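Adhesion G-protein coupled receptor G6 (Danio rerio, PDB 6V55) is an adhesion G-protein coupled receptor, also called Gpr126, whose calcium-binding extracellular region is linked to myelination and probably mediates cell adhesion. Local coordinates at residues Y60-T69 against T87-D98; S335-F344 against P461-Q469. All blocks are in the same frame, centred on the assembly; numbering follows the deposited sequence.

Interaction 1: residues Y60-T69 against T87-D98; sequences YDRVVVKTGT and TGNVMEVFFNSD. With CA (calcium ion), chain C; NAG (2-acetamido-2-deoxy-beta-D-glucopyranose), chain E.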
# COMPACT_ATOMS: atom_id res chain seq x y z
N TYR A 60 -1.52 4.55 11.79
CA TYR A 60 -2.68 3.66 11.90
C TYR A 60 -2.81 2.84 10.62
O TYR A 60 -2.42 1.66 10.61
CB TYR A 60 -3.96 4.44 12.19
CG TYR A 60 -4.04 5.05 13.59
CD1 TYR A 60 -3.18 4.66 14.59
CD2 TYR A 60 -5.01 6.02 13.89
CE1 TYR A 60 -3.25 5.23 15.86
CE2 TYR A 60 -5.08 6.59 15.15
CZ TYR A 60 -4.21 6.19 16.12
OH TYR A 60 -4.28 6.73 17.39
N ASP A 61 -3.35 3.41 9.54
CA ASP A 61 -3.31 2.77 8.24
C ASP A 61 -2.41 3.59 7.34
O ASP A 61 -2.52 4.81 7.32
CB ASP A 61 -4.69 2.69 7.57
CG ASP A 61 -5.75 2.08 8.47
OD1 ASP A 61 -5.37 1.44 9.46
OD2 ASP A 61 -6.96 2.25 8.18
N ARG A 62 -1.54 2.93 6.57
CA ARG A 62 -0.66 3.67 5.67
C ARG A 62 -0.51 2.93 4.35
O ARG A 62 -0.64 1.70 4.29
CB ARG A 62 0.73 3.92 6.29
CG ARG A 62 1.52 2.67 6.59
CD ARG A 62 2.98 3.00 6.94
NE ARG A 62 3.10 3.83 8.14
CZ ARG A 62 4.20 3.95 8.90
NH1 ARG A 62 5.32 3.28 8.60
NH2 ARG A 62 4.16 4.74 9.97
N VAL A 63 -0.27 3.69 3.29
CA VAL A 63 0.18 3.17 2.00
C VAL A 63 1.61 3.66 1.82
O VAL A 63 1.86 4.86 1.97
CB VAL A 63 -0.71 3.65 0.84
CG1 VAL A 63 -0.07 3.36 -0.52
CG2 VAL A 63 -2.03 2.97 0.92
N VAL A 64 2.54 2.74 1.52
CA VAL A 64 3.93 3.08 1.19
C VAL A 64 4.13 2.89 -0.31
O VAL A 64 3.80 1.83 -0.85
CB VAL A 64 4.91 2.20 1.99
CG1 VAL A 64 6.34 2.48 1.57
CG2 VAL A 64 4.74 2.42 3.49
N VAL A 65 4.67 3.90 -1.00
CA VAL A 65 5.05 3.79 -2.41
C VAL A 65 6.57 3.75 -2.51
O VAL A 65 7.25 4.70 -2.12
CB VAL A 65 4.50 4.95 -3.27
CG1 VAL A 65 4.90 4.74 -4.73
CG2 VAL A 65 2.99 5.04 -3.13
N LYS A 66 7.09 2.65 -3.06
CA LYS A 66 8.53 2.37 -3.07
C LYS A 66 9.03 2.34 -4.51
O LYS A 66 8.60 1.50 -5.31
CB LYS A 66 8.82 1.05 -2.36
CG LYS A 66 10.06 1.06 -1.47
CD LYS A 66 10.09 -0.11 -0.48
CE LYS A 66 10.69 -1.40 -1.06
NZ LYS A 66 10.37 -2.63 -0.23
N THR A 67 9.91 3.26 -4.85
CA THR A 67 10.70 3.11 -6.06
C THR A 67 12.13 2.75 -5.65
O THR A 67 12.41 2.46 -4.48
CB THR A 67 10.62 4.37 -6.91
OG1 THR A 67 11.62 4.31 -7.93
CG2 THR A 67 10.79 5.62 -6.06
N GLY A 68 13.04 2.74 -6.62
CA GLY A 68 14.39 2.26 -6.38
C GLY A 68 15.23 3.16 -5.50
O GLY A 68 16.21 2.69 -4.92
N THR A 69 14.84 4.43 -5.36
CA THR A 69 15.62 5.42 -4.65
C THR A 69 14.89 6.11 -3.51
O THR A 69 15.54 6.76 -2.68
CB THR A 69 16.14 6.48 -5.62
OG1 THR A 69 15.08 6.87 -6.49
CG2 THR A 69 17.30 5.94 -6.44
N THR A 87 11.98 5.23 -10.66
CA THR A 87 13.27 5.59 -11.23
C THR A 87 13.88 4.44 -12.03
O THR A 87 14.55 4.68 -13.04
CB THR A 87 14.21 6.06 -10.11
OG1 THR A 87 14.34 5.02 -9.13
CG2 THR A 87 13.61 7.27 -9.43
N GLY A 88 13.65 3.21 -11.61
CA GLY A 88 13.94 2.04 -12.41
C GLY A 88 12.68 1.43 -12.99
O GLY A 88 11.67 2.11 -13.21
N ASN A 89 12.72 0.13 -13.23
CA ASN A 89 11.59 -0.52 -13.87
C ASN A 89 10.66 -1.22 -12.89
O ASN A 89 9.68 -1.82 -13.32
CB ASN A 89 12.08 -1.53 -14.91
CG ASN A 89 13.05 -2.51 -14.33
OD1 ASN A 89 13.67 -2.26 -13.30
ND2 ASN A 89 13.21 -3.64 -15.01
N VAL A 90 10.93 -1.16 -11.58
CA VAL A 90 10.04 -1.77 -10.59
C VAL A 90 9.46 -0.70 -9.67
O VAL A 90 10.20 0.12 -9.11
CB VAL A 90 10.74 -2.86 -9.76
CG1 VAL A 90 9.71 -3.77 -9.19
CG2 VAL A 90 11.70 -3.68 -10.61
N MET A 91 8.14 -0.72 -9.52
CA MET A 91 7.43 0.10 -8.54
C MET A 91 6.63 -0.82 -7.62
O MET A 91 5.86 -1.65 -8.09
CB MET A 91 6.49 1.10 -9.21
CG MET A 91 5.67 1.91 -8.22
SD MET A 91 6.41 3.51 -7.93
CE MET A 91 5.73 4.37 -9.33
N GLU A 92 6.80 -0.65 -6.30
CA GLU A 92 6.12 -1.47 -5.30
C GLU A 92 5.19 -0.59 -4.47
O GLU A 92 5.61 0.47 -3.99
CB GLU A 92 7.15 -2.17 -4.40
CG GLU A 92 8.21 -2.92 -5.19
CD GLU A 92 9.08 -3.84 -4.36
OE1 GLU A 92 9.23 -3.62 -3.14
OE2 GLU A 92 9.63 -4.80 -4.93
N VAL A 93 3.94 -1.03 -4.30
CA VAL A 93 2.91 -0.33 -3.53
C VAL A 93 2.48 -1.23 -2.38
O VAL A 93 1.93 -2.31 -2.60
CB VAL A 93 1.69 0.03 -4.39
CG1 VAL A 93 0.60 0.65 -3.52
CG2 VAL A 93 2.07 0.98 -5.48
N PHE A 94 2.69 -0.77 -1.15
CA PHE A 94 2.28 -1.52 0.03
C PHE A 94 1.07 -0.88 0.67
O PHE A 94 0.81 0.31 0.48
CB PHE A 94 3.40 -1.58 1.07
CG PHE A 94 4.62 -2.26 0.57
CD1 PHE A 94 4.72 -3.64 0.60
CD2 PHE A 94 5.67 -1.51 0.04
CE1 PHE A 94 5.84 -4.26 0.12
CE2 PHE A 94 6.79 -2.12 -0.42
CZ PHE A 94 6.88 -3.50 -0.39
N PHE A 95 0.32 -1.68 1.43
CA PHE A 95 -0.81 -1.16 2.18
C PHE A 95 -0.96 -2.00 3.44
O PHE A 95 -0.96 -3.24 3.37
CB PHE A 95 -2.10 -1.19 1.35
CG PHE A 95 -3.37 -0.94 2.14
CD1 PHE A 95 -3.53 0.22 2.90
CD2 PHE A 95 -4.41 -1.86 2.10
CE1 PHE A 95 -4.73 0.46 3.61
CE2 PHE A 95 -5.61 -1.62 2.80
CZ PHE A 95 -5.76 -0.46 3.56
N ASN A 96 -1.06 -1.33 4.59
CA ASN A 96 -1.25 -1.96 5.89
C ASN A 96 -2.35 -1.23 6.66
O ASN A 96 -2.33 0.00 6.74
CB ASN A 96 0.04 -1.96 6.68
CG ASN A 96 1.10 -2.80 6.03
OD1 ASN A 96 1.00 -4.04 6.00
ND2 ASN A 96 2.12 -2.15 5.49
N SER A 97 -3.31 -1.98 7.18
CA SER A 97 -4.36 -1.40 8.01
C SER A 97 -4.20 -2.01 9.39
O SER A 97 -3.66 -3.11 9.53
CB SER A 97 -5.76 -1.69 7.48
OG SER A 97 -5.89 -3.09 7.24
N ASP A 98 -4.68 -1.31 10.42
CA ASP A 98 -4.54 -1.91 11.74
C ASP A 98 -5.86 -2.59 12.08
O ASP A 98 -6.62 -2.95 11.18
CB ASP A 98 -4.06 -0.89 12.78
CG ASP A 98 -4.95 0.36 12.92
OD1 ASP A 98 -4.49 1.32 13.58
OD2 ASP A 98 -6.10 0.43 12.46
CA CA C . -7.60 1.07 10.56
C1 NAG E . 7.19 -7.65 -2.39
C2 NAG E . 8.39 -8.05 -1.50
C3 NAG E . 9.66 -8.21 -2.34
C4 NAG E . 9.45 -9.21 -3.46
C5 NAG E . 8.27 -8.78 -4.33
C6 NAG E . 7.91 -9.82 -5.37
C7 NAG E . 7.96 -7.14 0.75
C8 NAG E . 8.40 -6.13 1.77
N2 NAG E . 8.62 -7.11 -0.41
O3 NAG E . 10.76 -8.62 -1.52
O4 NAG E . 10.64 -9.32 -4.25
O5 NAG E . 7.09 -8.59 -3.53
O6 NAG E . 7.00 -10.77 -4.84
O7 NAG E . 7.04 -7.93 0.95
O HOH W 1 -8.11 -1.33 9.82
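Thr87 meets Thr67 at one end of an antiparallel strand pair in the CUB domain, a beta sandwich, and a calcium ion closes the other end. The backbone N of Thr87 donates an almost straight bond to Thr67 OG1 (2.9 Å, 174°); chi1 of 168° turns this hydroxyl away from the Thr67 backbone N, toward Thr87. Met91, bent at chi2 and chi3, brings SD to 3.7 Å from Val65 CG1, on the face that packs against strand 41-51 of the second sheet. Glu92 exchanges two backbone bonds with Lys66; on the other face their side chains run alongside each other into a weak salt bridge, Lys66 NZ to Glu92 OE1 at 3.3 Å. Val93 returns to the core, its CG1 against Val63 CG1. Phe94 pairs with Val64 by two backbone bonds, and its ring takes Lys66 NZ obliquely at CZ, while CE1 lies 3.6 Å from C8, the acetamido methyl of an N-acetylglucosamine; lysine and glycan both touch this ring. Phe95 turns inward, CD1 touching Val63 CG2 at 3.7 Å, and both residues reach Leu52. Asn96 completes the ladder with Arg62. Beyond Ser97, the Asp98 carboxylate joins that of Asp61 on the metal, with Glu53, Ser100, Val101 and a water completing the site; Asp98 OD1 also forms a salt bridge with Lys477, and Asp61 OD2 a hydrogen bond with Tyr25. The shared calcium probably offsets the repulsion between the two acids. Asp61 OD1, bound to calcium at 2.5 Å, also accepts the backbone N of Asp98 at 3.0 Å, from above the carboxylate plane.

Interaction 2: residues S335-F344 against P461-Q469; sequences SGLGCPEDIF and PESRPTVTQ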
# COMPACT_ATOMS: atom_id res chain seq x y z
N SER A 335 9.60 8.64 5.11
CA SER A 335 9.73 7.21 4.89
C SER A 335 9.01 6.41 5.96
O SER A 335 9.06 6.75 7.15
CB SER A 335 11.19 6.80 4.85
OG SER A 335 11.30 5.49 4.33
N GLY A 336 8.37 5.31 5.54
CA GLY A 336 7.76 4.38 6.47
C GLY A 336 8.74 3.52 7.24
O GLY A 336 8.35 2.90 8.23
N LEU A 337 9.99 3.47 6.78
CA LEU A 337 11.07 2.81 7.49
C LEU A 337 11.62 3.65 8.64
O LEU A 337 12.34 3.13 9.49
CB LEU A 337 12.22 2.50 6.51
CG LEU A 337 11.92 1.58 5.33
CD1 LEU A 337 12.71 1.97 4.12
CD2 LEU A 337 12.24 0.14 5.70
N GLY A 338 11.31 4.93 8.67
CA GLY A 338 11.97 5.82 9.59
C GLY A 338 12.99 6.69 8.89
O GLY A 338 13.38 6.45 7.74
N CYS A 339 13.40 7.75 9.58
CA CYS A 339 14.40 8.69 9.08
C CYS A 339 15.48 8.81 10.15
O CYS A 339 15.43 9.72 10.99
CB CYS A 339 13.80 10.06 8.78
SG CYS A 339 12.51 10.06 7.48
N PRO A 340 16.45 7.89 10.18
CA PRO A 340 17.50 7.96 11.21
C PRO A 340 18.56 8.99 10.87
O PRO A 340 18.79 9.33 9.71
CB PRO A 340 18.09 6.55 11.20
CG PRO A 340 17.94 6.12 9.79
CD PRO A 340 16.64 6.72 9.30
N GLU A 341 19.21 9.48 11.93
CA GLU A 341 20.30 10.45 11.76
C GLU A 341 21.52 9.83 11.11
O GLU A 341 22.22 10.50 10.36
CB GLU A 341 20.73 11.04 13.10
CG GLU A 341 19.63 11.44 14.03
CD GLU A 341 19.99 12.69 14.81
OE1 GLU A 341 19.29 13.71 14.64
OE2 GLU A 341 20.97 12.65 15.59
N ASP A 342 21.82 8.57 11.41
CA ASP A 342 23.04 7.94 10.94
C ASP A 342 22.71 6.65 10.18
O ASP A 342 21.78 5.93 10.54
CB ASP A 342 23.97 7.62 12.10
CG ASP A 342 24.47 8.88 12.81
OD1 ASP A 342 24.87 8.77 13.99
OD2 ASP A 342 24.46 9.98 12.21
N ILE A 343 23.50 6.38 9.13
CA ILE A 343 23.43 5.13 8.37
C ILE A 343 24.63 4.27 8.75
O ILE A 343 25.77 4.74 8.74
CB ILE A 343 23.41 5.40 6.85
CG1 ILE A 343 22.17 6.21 6.48
CG2 ILE A 343 23.58 4.11 6.03
CD1 ILE A 343 20.93 5.35 6.23
N PHE A 344 24.37 3.00 9.08
CA PHE A 344 25.38 2.11 9.65
C PHE A 344 25.78 1.01 8.67
O PHE A 344 24.93 0.48 7.95
CB PHE A 344 24.84 1.50 10.91
CG PHE A 344 24.67 2.48 12.03
CD1 PHE A 344 23.46 3.16 12.20
CD2 PHE A 344 25.71 2.72 12.91
CE1 PHE A 344 23.29 4.05 13.26
CE2 PHE A 344 25.56 3.62 13.96
CZ PHE A 344 24.34 4.27 14.14
N PRO A 461 6.26 -2.07 11.66
CA PRO A 461 6.78 -2.09 10.29
C PRO A 461 8.30 -2.19 10.25
O PRO A 461 8.98 -2.10 11.28
CB PRO A 461 6.29 -0.76 9.70
CG PRO A 461 6.09 0.13 10.89
CD PRO A 461 5.75 -0.75 12.06
N GLU A 462 8.82 -2.40 9.03
CA GLU A 462 10.27 -2.52 8.79
C GLU A 462 10.96 -1.22 9.12
O GLU A 462 10.41 -0.14 8.87
CB GLU A 462 10.53 -2.88 7.32
CG GLU A 462 11.94 -3.37 6.98
CD GLU A 462 12.17 -3.42 5.47
OE1 GLU A 462 11.18 -3.57 4.73
OE2 GLU A 462 13.33 -3.31 5.03
N SER A 463 12.13 -1.29 9.75
CA SER A 463 12.76 -0.08 10.25
C SER A 463 14.26 -0.10 10.07
O SER A 463 14.92 -1.11 10.32
CB SER A 463 12.46 0.14 11.73
OG SER A 463 11.07 -0.03 12.00
N ARG A 464 14.81 1.07 9.71
CA ARG A 464 16.25 1.31 9.73
C ARG A 464 16.76 1.29 11.18
O ARG A 464 15.97 1.44 12.11
CB ARG A 464 16.54 2.66 9.04
CG ARG A 464 16.29 2.61 7.52
CD ARG A 464 16.84 3.83 6.79
NE ARG A 464 15.76 4.61 6.17
CZ ARG A 464 15.62 4.83 4.86
NH1 ARG A 464 16.50 4.36 3.99
NH2 ARG A 464 14.58 5.55 4.43
N PRO A 465 18.05 1.00 11.39
CA PRO A 465 18.60 1.01 12.76
C PRO A 465 18.52 2.37 13.45
O PRO A 465 18.74 3.41 12.82
CB PRO A 465 20.06 0.59 12.55
CG PRO A 465 20.03 -0.24 11.34
CD PRO A 465 18.98 0.33 10.44
N THR A 466 18.23 2.31 14.76
CA THR A 466 17.97 3.39 15.74
C THR A 466 16.66 4.15 15.48
O THR A 466 16.38 5.15 16.15
CB THR A 466 19.12 4.41 15.90
OG1 THR A 466 19.08 5.34 14.82
CG2 THR A 466 20.52 3.72 15.96
N VAL A 467 15.81 3.66 14.58
CA VAL A 467 14.46 4.21 14.38
C VAL A 467 13.55 3.60 15.44
O VAL A 467 13.58 2.39 15.67
CB VAL A 467 13.95 3.90 12.96
CG1 VAL A 467 12.44 4.02 12.83
CG2 VAL A 467 14.66 4.75 11.95
N THR A 468 12.75 4.45 16.11
CA THR A 468 11.67 4.00 16.97
C THR A 468 10.34 4.18 16.24
O THR A 468 10.07 5.26 15.70
CB THR A 468 11.69 4.78 18.29
OG1 THR A 468 12.86 4.41 19.02
CG2 THR A 468 10.46 4.46 19.15
N GLN A 469 9.53 3.12 16.21
CA GLN A 469 8.21 3.16 15.58
C GLN A 469 7.10 3.16 16.62
O GLN A 469 7.24 2.57 17.68
CB GLN A 469 8.01 1.95 14.67
CG GLN A 469 8.99 1.93 13.57
CD GLN A 469 8.41 2.47 12.29
OE1 GLN A 469 7.34 3.11 12.28
NE2 GLN A 469 9.12 2.23 11.19
O HOH W 2 17.89 7.68 14.52
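Leu337 and Ser463 bring two irregular chains to 4.3 Å between CA atoms, each chain folded by a turn: type I from Ser335 to Gly338 and type II from Arg464 to Val467. Between the turns, Arg464 N donates to Leu337 O at 3.2 Å, and two CA-H...O contacts join Leu337 CA to Glu462 O and Ser463 CA to Leu337 O. Gly338, at a positive phi of 105°, lies with its CA 3.7 Å from Val467 CG1. The Gln469 side chain bends at chi2 (-98°) so that NE2 grips two acceptors, Gly336 O in the plane of the amide (3.1 Å) and Ser463 OG. Arg464 lies across this junction: its guanidinium carries Leu337 CD1 over one face, and at its edge NE makes a weak bond to Gly338 O at 3.4 Å. Its aliphatic part crosses the Pro340 ring at about a right angle, Arg464 CB meeting Pro340 CG at 3.8 Å. On the other branch of Leu337, CD2 runs beside the extended Glu462 chain, whose OE2 is bonded to Asn448. Farther along, Phe344, at the start of the SEA-domain strand 342-353, meets Thr466 CG2 with CE1 at 3.9 Å, beside Pro465. Ser335 OG is hydrogen-bonded to Asp71 of the CUB domain, and Cys339 forms a disulfide with Cys333. The contact thus joins the chain leading into strand 342-353 to the chain leading into strand 468-472, and its chemistry implies a seam fixed by backbone carbonyls answered by side-chain and backbone N-H groups, with aliphatic and proline packing around them.

Overall arrangement
From the N terminus, the chain first closes interaction 1, a short loop of 17 residues that includes strands 71-74 and 83-85, all within the CUB domain. It then passes through the pentaxin-family region before interaction 2 opens, so the two contacts follow in series and neither nest nor cross. Interaction 2 closes a much longer loop of 116 residues, which holds most of the SEA domain, and ties the start of strand 342-353 to the chain that enters strand 468-472. Although far apart in sequence, the contacts lie about 16 Å apart between centres and touch: Arg62 NH1 packs 3.1 Å from Gly336 O. Strand 62-66 of the CUB domain therefore abuts the place where 335-344 and 461-469 meet.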